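Local coordinates for extracellular solute-binding protein, family 1 (Bifidobacterium longum subsp. infantis ATCC 15697, PDB 3QUF), which probably binds a solute, perhaps a sugar, outside the cell and delivers it to an ABC importer, as family 1 solute-binding proteins do, at residues L179-N183 / K241-A247; F182-A187 / G383-Q388. One frame throughout, in Å; residues are numbered along the deposited sequence. Where two conformers were deposited one is given.

Contact 1. Residues L179-N183 / K241-A247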
ATOM      1  N   LEU A 179      18.019  -7.020  -6.504  1.00 25.34           N
ATOM      2  CA  LEU A 179      17.992  -5.699  -7.058  1.00 26.29           C
ATOM      3  C   LEU A 179      16.658  -5.091  -6.702  1.00 25.78           C
ATOM      4  O   LEU A 179      15.647  -5.811  -6.552  1.00 24.53           O
ATOM      5  CB  LEU A 179      18.126  -5.737  -8.574  1.00 27.52           C
ATOM      6  CG  LEU A 179      19.416  -6.214  -9.176  1.00 28.64           C
ATOM      7  CD1 LEU A 179      19.208  -6.206 -10.692  1.00 30.97           C
ATOM      8  CD2 LEU A 179      20.600  -5.330  -8.763  1.00 29.11           C
ATOM      9  N   GLU A 180      16.638  -3.773  -6.586  1.00 26.40           N
ATOM     10  CA  GLU A 180      15.403  -3.070  -6.275  1.00 28.20           C
ATOM     11  C   GLU A 180      15.301  -1.723  -6.959  1.00 28.74           C
ATOM     12  O   GLU A 180      16.302  -1.082  -7.210  1.00 28.37           O
ATOM     13  CB  GLU A 180      15.309  -2.894  -4.788  1.00 27.57           C
ATOM     14  CG  GLU A 180      13.950  -2.464  -4.298  1.00 29.80           C
ATOM     15  CD  GLU A 180      13.784  -2.677  -2.786  1.00 29.16           C
ATOM     16  OE1 GLU A 180      14.794  -2.643  -2.055  1.00 32.19           O
ATOM     17  OE2 GLU A 180      12.648  -2.861  -2.367  1.00 30.11           O
ATOM     18  N   ASP A 181      14.084  -1.359  -7.308  1.00 30.91           N
ATOM     19  CA  ASP A 181      13.783  -0.044  -7.863  1.00 33.73           C
ATOM     20  C   ASP A 181      13.757   0.985  -6.702  1.00 33.67           C
ATOM     21  O   ASP A 181      12.851   0.956  -5.916  1.00 33.52           O
ATOM     22  CB  ASP A 181      12.427  -0.105  -8.568  1.00 34.51           C
ATOM     23  CG  ASP A 181      11.967   1.238  -9.113  1.00 38.47           C
ATOM     24  OD1 ASP A 181      12.829   2.078  -9.512  1.00 42.71           O
ATOM     25  OD2 ASP A 181      10.728   1.447  -9.148  1.00 41.24           O
ATOM     26  N   PHE A 182      14.808   1.803  -6.582  1.00 35.62           N
ATOM     27  CA  PHE A 182      14.883   2.904  -5.589  1.00 36.28           C
ATOM     28  C   PHE A 182      14.449   4.294  -6.140  1.00 36.15           C
ATOM     29  O   PHE A 182      14.581   5.293  -5.429  1.00 36.70           O
ATOM     30  CB  PHE A 182      16.312   3.059  -5.068  1.00 37.44           C
ATOM     31  CG  PHE A 182      16.901   1.810  -4.532  1.00 37.93           C
ATOM     32  CD1 PHE A 182      16.178   1.019  -3.649  1.00 38.25           C
ATOM     33  CD2 PHE A 182      18.179   1.436  -4.867  1.00 39.82           C
ATOM     34  CE1 PHE A 182      16.725  -0.151  -3.135  1.00 39.05           C
ATOM     35  CE2 PHE A 182      18.739   0.266  -4.363  1.00 39.58           C
ATOM     36  CZ  PHE A 182      18.013  -0.525  -3.497  1.00 39.93           C
ATOM     37  N   ASN A 183      13.928   4.346  -7.367  1.00 35.84           N
ATOM     38  CA  ASN A 183      13.795   5.615  -8.122  1.00 35.27           C
ATOM     39  C   ASN A 183      12.508   6.347  -7.930  1.00 33.36           C
ATOM     40  O   ASN A 183      12.491   7.571  -7.944  1.00 31.57           O
ATOM     41  CB  ASN A 183      13.886   5.348  -9.640  1.00 36.60           C
ATOM     42  CG  ASN A 183      15.257   4.997 -10.071  1.00 39.15           C
ATOM     43  OD1 ASN A 183      16.201   5.054  -9.275  1.00 43.03           O
ATOM     44  ND2 ASN A 183      15.401   4.635 -11.341  1.00 44.08           N
ATOM     45  N   LYS A 241      24.971  -1.137  -8.016  1.00 35.27           N
ATOM     46  CA  LYS A 241      24.470  -1.284  -9.382  1.00 36.73           C
ATOM     47  C   LYS A 241      22.957  -1.281  -9.451  1.00 36.22           C
ATOM     48  O   LYS A 241      22.400  -1.185 -10.545  1.00 37.26           O
ATOM     49  CB  LYS A 241      25.024  -2.550 -10.050  1.00 36.90           C
ATOM     50  CG  LYS A 241      24.382  -3.833  -9.638  1.00 37.58           C
ATOM     51  CD  LYS A 241      25.113  -4.987 -10.238  1.00 39.04           C
ATOM     52  CE  LYS A 241      24.562  -6.292  -9.770  1.00 39.32           C
ATOM     53  NZ  LYS A 241      25.260  -7.458 -10.336  1.00 39.40           N
ATOM     54  N   SER A 242      22.301  -1.343  -8.288  1.00 34.94           N
ATOM     55  CA  SER A 242      20.852  -1.240  -8.226  1.00 33.58           C
ATOM     56  C   SER A 242      20.351   0.208  -8.283  1.00 33.90           C
ATOM     57  O   SER A 242      19.198   0.429  -8.613  1.00 33.06           O
ATOM     58  CB  SER A 242      20.333  -1.956  -6.966  1.00 32.88           C
ATOM     59  OG  SER A 242      18.978  -2.309  -7.143  1.00 30.64           O
ATOM     60  N   VAL A 243      21.208   1.212  -7.999  1.00 34.32           N
ATOM     61  CA  VAL A 243      20.739   2.602  -8.055  1.00 35.01           C
ATOM     62  C   VAL A 243      20.537   3.003  -9.490  1.00 35.53           C
ATOM     63  O   VAL A 243      21.433   2.794 -10.322  1.00 37.01           O
ATOM     64  CB  VAL A 243      21.700   3.633  -7.424  1.00 35.68           C
ATOM     65  CG1 VAL A 243      21.146   5.066  -7.650  1.00 36.61           C
ATOM     66  CG2 VAL A 243      21.881   3.347  -5.962  1.00 36.76           C
ATOM     67  N   GLY A 244      19.380   3.579  -9.777  1.00 34.76           N
ATOM     68  CA  GLY A 244      19.054   4.060 -11.112  1.00 35.84           C
ATOM     69  C   GLY A 244      18.264   3.038 -11.924  1.00 35.30           C
ATOM     70  O   GLY A 244      17.705   3.375 -12.965  1.00 37.47           O
ATOM     71  N   LEU A 245      18.220   1.789 -11.477  1.00 33.72           N
ATOM     72  CA  LEU A 245      17.410   0.784 -12.214  1.00 32.70           C
ATOM     73  C   LEU A 245      15.925   1.049 -12.080  1.00 30.72           C
ATOM     74  O   LEU A 245      15.427   1.382 -11.009  1.00 29.79           O
ATOM     75  CB  LEU A 245      17.715  -0.639 -11.761  1.00 32.05           C
ATOM     76  CG  LEU A 245      19.086  -1.251 -11.955  1.00 33.89           C
ATOM     77  CD1 LEU A 245      19.018  -2.729 -11.556  1.00 33.09           C
ATOM     78  CD2 LEU A 245      19.579  -1.108 -13.391  1.00 34.36           C
ATOM     79  N   SER A 246      15.192   0.865 -13.165  1.00 29.56           N
ATOM     80  CA  SER A 246      13.735   0.922 -13.134  1.00 27.73           C
ATOM     81  C   SER A 246      13.171  -0.433 -12.724  1.00 27.56           C
ATOM     82  O   SER A 246      13.887  -1.418 -12.734  1.00 26.13           O
ATOM     83  CB  SER A 246      13.189   1.246 -14.508  1.00 28.86           C
ATOM     84  OG  SER A 246      13.537   0.228 -15.430  1.00 27.02           O
ATOM     85  N   ALA A 247      11.880  -0.439 -12.379  1.00 27.21           N
ATOM     86  CA  ALA A 247      11.138  -1.653 -12.037  1.00 27.53           C
ATOM     87  C   ALA A 247      11.224  -2.643 -13.182  1.00 27.62           C
ATOM     88  O   ALA A 247      11.421  -3.828 -12.964  1.00 27.24           O
ATOM     89  CB  ALA A 247       9.675  -1.329 -11.753  1.00 26.82           C
TER
HETATM   90  O   HOH W   1      10.836   2.505 -11.968  1.00 43.77           O
HETATM   91  O   HOH W   2      16.748   1.672  -8.569  1.00 44.96           O
HETATM   92  O   HOH W   3      17.963   4.336  -7.665  1.00 49.25           O
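Ser242 OG, turned away from its own backbone N (chi1 -158°), takes the backbone N-H of Glu180 in a nearly straight bond, Glu180 N to OG 2.8 Å. The Ser242 side chain is wedged between two apolar groups: its CB lies 3.8 Å from Leu179 CD2 and equally far from Phe182 CE2. The Phe182 ring also presents its edge to Val243 CA, while Glu180 O sits over the centre of one face, 3.8 Å above the plane. Beyond the serine the two leucines meet obliquely through methyls, Leu179 CD1 to Leu245 CD1 at 3.6 Å. At the other end, Asn183 ND2 donates to Gly244 O at 3.1 Å; the acceptor lies in the asparagine's amide plane, but the donor stands above the carbonyl plane, off the lone pairs. Asn183 OD1 accepts from a water that in turn takes the Gly244 N-H. With an alanine in place of Asn183, Gly244 O and the bridging water would probably lose their side-chain partner. A second water accepts the Phe182 N-H and lies within hydrogen-bonding distance of Ser242 O and Leu245 O. This loop-to-loop contact clasps a type II beta turn, Ser242 to Leu245, with Gly244 at its third position, just ahead of helix 247-255.

Contact 2. Residues F182-A187 / G383-Q388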
ATOM      1  N   PHE A 182      14.808   1.803  -6.582  1.00 35.62           N
ATOM      2  CA  PHE A 182      14.883   2.904  -5.589  1.00 36.28           C
ATOM      3  C   PHE A 182      14.449   4.294  -6.140  1.00 36.15           C
ATOM      4  O   PHE A 182      14.581   5.293  -5.429  1.00 36.70           O
ATOM      5  CB  PHE A 182      16.312   3.059  -5.068  1.00 37.44           C
ATOM      6  CG  PHE A 182      16.901   1.810  -4.532  1.00 37.93           C
ATOM      7  CD1 PHE A 182      16.178   1.019  -3.649  1.00 38.25           C
ATOM      8  CD2 PHE A 182      18.179   1.436  -4.867  1.00 39.82           C
ATOM      9  CE1 PHE A 182      16.725  -0.151  -3.135  1.00 39.05           C
ATOM     10  CE2 PHE A 182      18.739   0.266  -4.363  1.00 39.58           C
ATOM     11  CZ  PHE A 182      18.013  -0.525  -3.497  1.00 39.93           C
ATOM     12  N   ASN A 183      13.928   4.346  -7.367  1.00 35.84           N
ATOM     13  CA  ASN A 183      13.795   5.615  -8.122  1.00 35.27           C
ATOM     14  C   ASN A 183      12.508   6.347  -7.930  1.00 33.36           C
ATOM     15  O   ASN A 183      12.491   7.571  -7.944  1.00 31.57           O
ATOM     16  CB  ASN A 183      13.886   5.348  -9.640  1.00 36.60           C
ATOM     17  CG  ASN A 183      15.257   4.997 -10.071  1.00 39.15           C
ATOM     18  OD1 ASN A 183      16.201   5.054  -9.275  1.00 43.03           O
ATOM     19  ND2 ASN A 183      15.401   4.635 -11.341  1.00 44.08           N
ATOM     20  N   THR A 184      11.428   5.578  -7.786  1.00 31.07           N
ATOM     21  CA  THR A 184      10.058   6.063  -7.890  0.50 30.44           C
ATOM     22  C   THR A 184       9.318   6.098  -6.560  1.00 28.65           C
ATOM     23  O   THR A 184       8.295   6.760  -6.430  1.00 28.39           O
ATOM     24  CB  THR A 184       9.245   5.112  -8.771  0.50 31.02           C
ATOM     25  OG1 THR A 184       9.515   3.759  -8.365  0.50 29.61           O
ATOM     26  CG2 THR A 184       9.620   5.301 -10.240  0.50 33.48           C
ATOM     27  N   GLN A 185       9.822   5.351  -5.584  1.00 26.41           N
ATOM     28  CA  GLN A 185       9.176   5.276  -4.296  1.00 24.64           C
ATOM     29  C   GLN A 185      10.156   4.806  -3.243  1.00 22.61           C
ATOM     30  O   GLN A 185      11.246   4.307  -3.565  1.00 21.27           O
ATOM     31  CB  GLN A 185       7.982   4.319  -4.375  1.00 25.23           C
ATOM     32  CG  GLN A 185       8.392   2.953  -4.831  1.00 29.70           C
ATOM     33  CD  GLN A 185       7.236   1.977  -4.976  1.00 35.19           C
ATOM     34  OE1 GLN A 185       6.069   2.313  -4.740  1.00 38.94           O
ATOM     35  NE2 GLN A 185       7.565   0.761  -5.355  1.00 37.65           N
ATOM     36  N   ILE A 186       9.758   4.956  -1.994  1.00 20.57           N
ATOM     37  CA  ILE A 186      10.502   4.386  -0.866  1.00 21.00           C
ATOM     38  C   ILE A 186      10.653   2.891  -1.182  1.00 19.96           C
ATOM     39  O   ILE A 186       9.703   2.256  -1.647  1.00 19.49           O
ATOM     40  CB  ILE A 186       9.698   4.603   0.427  1.00 21.65           C
ATOM     41  CG1 ILE A 186       9.551   6.121   0.654  1.00 25.17           C
ATOM     42  CG2 ILE A 186      10.342   3.941   1.624  1.00 23.66           C
ATOM     43  CD1 ILE A 186      10.853   6.789   0.876  1.00 23.09           C
ATOM     44  N   ALA A 187      11.830   2.328  -0.898  1.00 17.90           N
ATOM     45  CA  ALA A 187      12.104   0.931  -1.190  1.00 17.95           C
ATOM     46  C   ALA A 187      11.131   0.013  -0.472  1.00 16.26           C
ATOM     47  O   ALA A 187      10.906   0.135   0.739  1.00 16.20           O
ATOM     48  CB  ALA A 187      13.555   0.549  -0.798  1.00 18.19           C
ATOM     49  N   GLY A 383      12.903  10.734   1.040  1.00 16.71           N
ATOM     50  CA  GLY A 383      13.213   9.366   1.420  1.00 16.54           C
ATOM     51  C   GLY A 383      13.926   8.613   0.309  1.00 16.12           C
ATOM     52  O   GLY A 383      14.851   7.850   0.573  1.00 17.11           O
ATOM     53  N   ILE A 384      13.489   8.849  -0.938  1.00 16.64           N
ATOM     54  CA  ILE A 384      14.160   8.279  -2.116  1.00 18.00           C
ATOM     55  C   ILE A 384      15.595   8.768  -2.189  1.00 19.44           C
ATOM     56  O   ILE A 384      16.535   7.971  -2.359  1.00 19.94           O
ATOM     57  CB  ILE A 384      13.398   8.604  -3.429  1.00 17.31           C
ATOM     58  CG1 ILE A 384      12.046   7.892  -3.470  1.00 19.05           C
ATOM     59  CG2 ILE A 384      14.260   8.233  -4.657  1.00 19.04           C
ATOM     60  CD1 ILE A 384      11.044   8.463  -4.558  1.00 22.02           C
ATOM     61  N   ALA A 385      15.802  10.080  -2.051  1.00 20.23           N
ATOM     62  CA  ALA A 385      17.157  10.643  -2.063  1.00 21.50           C
ATOM     63  C   ALA A 385      18.038  10.016  -0.981  1.00 22.60           C
ATOM     64  O   ALA A 385      19.156   9.598  -1.259  1.00 22.98           O
ATOM     65  CB  ALA A 385      17.081  12.176  -1.904  1.00 21.53           C
ATOM     66  N   GLN A 386      17.505   9.859   0.234  1.00 21.63           N
ATOM     67  CA  GLN A 386      18.313   9.339   1.331  1.00 21.15           C
ATOM     68  C   GLN A 386      18.621   7.861   1.139  1.00 21.31           C
ATOM     69  O   GLN A 386      19.744   7.420   1.413  1.00 21.54           O
ATOM     70  CB  GLN A 386      17.623   9.546   2.682  1.00 21.62           C
ATOM     71  CG  GLN A 386      17.366  11.003   3.061  1.00 24.32           C
ATOM     72  CD  GLN A 386      18.588  11.851   2.968  1.00 28.15           C
ATOM     73  OE1 GLN A 386      19.642  11.490   3.474  1.00 29.60           O
ATOM     74  NE2 GLN A 386      18.466  12.991   2.330  1.00 35.09           N
ATOM     75  N   GLN A 387      17.648   7.077   0.657  1.00 20.02           N
ATOM     76  CA  GLN A 387      17.883   5.644   0.546  1.00 20.21           C
ATOM     77  C   GLN A 387      18.970   5.372  -0.493  1.00 20.49           C
ATOM     78  O   GLN A 387      19.830   4.480  -0.325  1.00 19.63           O
ATOM     79  CB  GLN A 387      16.591   4.883   0.257  1.00 20.79           C
ATOM     80  CG  GLN A 387      16.093   4.938  -1.131  1.00 23.19           C
ATOM     81  CD  GLN A 387      14.635   4.451  -1.231  1.00 25.25           C
ATOM     82  OE1 GLN A 387      14.021   4.075  -0.227  1.00 19.89           O
ATOM     83  NE2 GLN A 387      14.076   4.493  -2.458  1.00 25.72           N
ATOM     84  N   GLN A 388      18.947   6.147  -1.581  1.00 20.22           N
ATOM     85  CA  GLN A 388      19.977   6.006  -2.593  1.00 22.51           C
ATOM     86  C   GLN A 388      21.383   6.341  -2.021  1.00 23.93           C
ATOM     87  O   GLN A 388      22.359   5.622  -2.271  1.00 25.08           O
ATOM     88  CB  GLN A 388      19.635   6.853  -3.818  1.00 22.24           C
ATOM     89  CG  GLN A 388      18.420   6.410  -4.630  1.00 23.36           C
ATOM     90  CD  GLN A 388      18.012   7.422  -5.690  1.00 26.73           C
ATOM     91  OE1 GLN A 388      18.716   8.399  -5.902  1.00 32.87           O
ATOM     92  NE2 GLN A 388      16.889   7.196  -6.364  1.00 27.59           N
TER
HETATM   93  O   HOH W   4      15.269   8.844  -8.153  1.00 29.44           O
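With chi1 at 77°, CG of Gln387 sits between its backbone N and carbonyl carbon, and the extended chain beyond it carries the amide from helix 376-391 to the backbone of 182-187. Gln388 leaves the next helix position with CG beside its backbone N (chi1 -68°), which brings a second amide to the same loop. Gln387 uses both ends of its group. Gln387 NE2 donates to Gln185 O at 3.0 Å and to Phe182 O at 3.1 Å, both acceptors lying close to its amide plane, while Gln387 OE1 accepts the Ala187 N-H, N to OE1 2.9 Å. Three bonds therefore fix the rotation of this buried amide. Phe182 O is gripped twice: Gln388 NE2 also reaches it at 3.1 Å, from the opposite face of the carbonyl plane, and is linked through a water to Asn183 O. Ile384 packs against the same loop, its CD1 3.5 Å from Gln185 N and its CG2 against Phe182 O. Further along, Ile186 CD1 rests on Gly383 CA at 3.5 Å, where a beta carbon on the glycine would clash with that methyl. Trp229 of helix 223-234 touches both Gln387 and Ala187. This is side-chain-to-backbone anchoring of a strand-to-helix loop on a helix surface: glutamines one turn beyond Gly383 and Ile384 hold the loop up to Ala187, the N-cap residue of helix 188-199.

In the fold
Both contacts start from the loop between strand 176-178 and helix 188-199, and their centres lie about 9 Å apart. Phe182 and Asn183 belong to both: in contact 1 their side chains meet 241-247, whereas in contact 2 the carbonyl of Phe182 bonds the helix at 383-388 directly and that of Asn183 does so through a water. The two also touch directly, Glu180 OE1 to Ala187 CB at 3.6 Å and Val243 CG1 to Gln388 CG at 4.3 Å. One loop thus joins the turn ahead of helix 247-255 to helix 376-391 near the C-terminus, segments far apart in sequence. The centres of contacts 1 and 2 lie about 19 and 16 Å from the centre of the chain, and neither contact includes a bound ligand.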